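Local coordinates for protein anopheles gambiae adenosine kinase (Anopheles gambiae, PDB 3LOO) that phosphorylates adenosine to AMP with ATP as the usual phosphate donor, as a member of the pfkB carbohydrate kinase family, at residues Glu227-Pro230 with Tyr231-Val234. Sequence-based numbering, arbitrary orientation.
Sequences EIFP and YVDV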
loop_
_atom_site.group_PDB
_atom_site.type_symbol
_atom_site.label_atom_id
_atom_site.label_comp_id
_atom_site.label_asym_id
_atom_site.label_seq_id
_atom_site.Cartn_x
_atom_site.Cartn_y
_atom_site.Cartn_z
ATOM N N GLU A 227 -18.690 1.604 3.162
ATOM C CA GLU A 227 -19.269 1.964 1.893
ATOM C C GLU A 227 -18.493 1.344 0.670
ATOM O O GLU A 227 -19.101 0.985 -0.351
ATOM C CB GLU A 227 -19.368 3.496 1.749
ATOM C CG GLU A 227 -20.188 3.913 0.493
ATOM C CD GLU A 227 -20.330 5.415 0.280
ATOM O OE1 GLU A 227 -19.618 6.222 0.898
ATOM O OE2 GLU A 227 -21.172 5.810 -0.535
ATOM N N ILE A 228 -17.172 1.187 0.786
ATOM C CA ILE A 228 -16.366 0.674 -0.348
ATOM C C ILE A 228 -16.272 -0.865 -0.346
ATOM O O ILE A 228 -16.045 -1.481 -1.392
ATOM C CB ILE A 228 -14.938 1.309 -0.392
ATOM C CG1 ILE A 228 -14.342 1.216 -1.816
ATOM C CG2 ILE A 228 -13.984 0.602 0.618
ATOM C CD1 ILE A 228 -13.125 2.199 -2.060
ATOM N N PHE A 229 -16.433 -1.489 0.820
ATOM C CA PHE A 229 -16.290 -2.921 0.921
ATOM C C PHE A 229 -17.066 -3.805 -0.077
ATOM O O PHE A 229 -16.505 -4.813 -0.496
ATOM C CB PHE A 229 -16.523 -3.437 2.338
ATOM C CG PHE A 229 -15.275 -3.455 3.180
ATOM C CD1 PHE A 229 -14.023 -3.397 2.591
ATOM C CD2 PHE A 229 -15.360 -3.499 4.569
ATOM C CE1 PHE A 229 -12.858 -3.394 3.379
ATOM C CE2 PHE A 229 -14.203 -3.518 5.365
ATOM C CZ PHE A 229 -12.950 -3.463 4.769
ATOM N N PRO A 230 -18.326 -3.448 -0.464
ATOM C CA PRO A 230 -19.046 -4.296 -1.440
ATOM C C PRO A 230 -18.289 -4.449 -2.763
ATOM O O PRO A 230 -18.467 -5.412 -3.487
ATOM C CB PRO A 230 -20.366 -3.505 -1.679
ATOM C CG PRO A 230 -20.608 -2.818 -0.272
ATOM C CD PRO A 230 -19.184 -2.334 0.026
ATOM N N TYR A 231 -17.436 -3.475 -3.068
ATOM C CA TYR A 231 -16.728 -3.431 -4.336
ATOM C C TYR A 231 -15.310 -3.921 -4.195
ATOM O O TYR A 231 -14.532 -3.855 -5.145
ATOM C CB TYR A 231 -16.709 -2.005 -4.850
ATOM C CG TYR A 231 -18.054 -1.343 -4.793
ATOM C CD1 TYR A 231 -19.036 -1.607 -5.764
ATOM C CD2 TYR A 231 -18.386 -0.499 -3.732
ATOM C CE1 TYR A 231 -20.297 -0.998 -5.703
ATOM C CE2 TYR A 231 -19.652 0.090 -3.640
ATOM C CZ TYR A 231 -20.593 -0.161 -4.629
ATOM O OH TYR A 231 -21.821 0.468 -4.560
ATOM N N VAL A 232 -14.959 -4.408 -3.024
ATOM C CA VAL A 232 -13.592 -4.928 -2.812
ATOM C C VAL A 232 -13.509 -6.404 -3.121
ATOM O O VAL A 232 -14.173 -7.204 -2.460
ATOM C CB VAL A 232 -13.084 -4.606 -1.400
ATOM C CG1 VAL A 232 -11.785 -5.319 -1.114
ATOM C CG2 VAL A 232 -12.899 -3.061 -1.276
ATOM N N ASP A 233 -12.691 -6.775 -4.131
ATOM C CA ASP A 233 -12.475 -8.186 -4.488
ATOM C C ASP A 233 -11.391 -8.837 -3.651
ATOM O O ASP A 233 -11.457 -10.030 -3.383
ATOM C CB ASP A 233 -12.114 -8.339 -5.986
ATOM C CG ASP A 233 -13.239 -7.904 -6.880
ATOM O OD1 ASP A 233 -13.154 -6.796 -7.440
ATOM O OD2 ASP A 233 -14.244 -8.639 -6.936
ATOM N N VAL A 234 -10.354 -8.071 -3.329
ATOM C CA VAL A 234 -9.220 -8.552 -2.502
ATOM C C VAL A 234 -8.888 -7.460 -1.462
ATOM O O VAL A 234 -8.671 -6.290 -1.807
ATOM C CB VAL A 234 -7.927 -8.894 -3.325
ATOM C CG1 VAL A 234 -6.878 -9.556 -2.431
ATOM C CG2 VAL A 234 -8.197 -9.838 -4.564
#
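Tyr231 and Val232 each reach back three residues along the main chain to Ile228 and Phe229, and these two successive i+3 to i bonds form a 3-10 turn that continues helix 222-228. Tyr231 N donates a hydrogen bond to Ile228 O at 3.0 Å, and Val232 N donates a hydrogen bond to Phe229 O at 3.0 Å with an N-H...O angle of 162°; both donors stand above the carbonyl plane of their acceptors. Pro230, which has no N-H to give, sits inside this turn. Beyond it Val232 is extended, and after Asp233 the chain enters strand 234-238 at Val234, joining the large, mostly parallel sheet of this pfkB-family kinase beside strands 207-211 and 276-281.

The side chain of Pro230 leans over the phenol of its neighbour: CB lies 4.2 Å from the centroid of the Tyr231 ring, 14° off the normal, a CH-pi contact displaced toward the rim. With CG anti to its own carbonyl carbon (chi1 -48°), Tyr231 turns the ring back along the helix end, where its edge approaches two main-chain oxygens, Tyr231 CE2 coming to 3.5 Å from Glu227 O and Tyr231 CD2 to 3.5 Å from Ile228 O. Val232 points the same way as Phe229 and lies alongside it, turned to the buried side with Ile228. Phe229 O takes a second hydrogen bond from Arg275, whose side chain also binds Val232 O, while Asp233 OD1 accepts a hydrogen bond from Phe208 N and Asp233 OD2 forms a salt bridge with Lys268. One methyl, Val232 CG2, touches Ile228 O at 3.5 Å and, roughly at right angles to that, the edge of the Phe229 ring, 4.0 Å from Phe229 CD1.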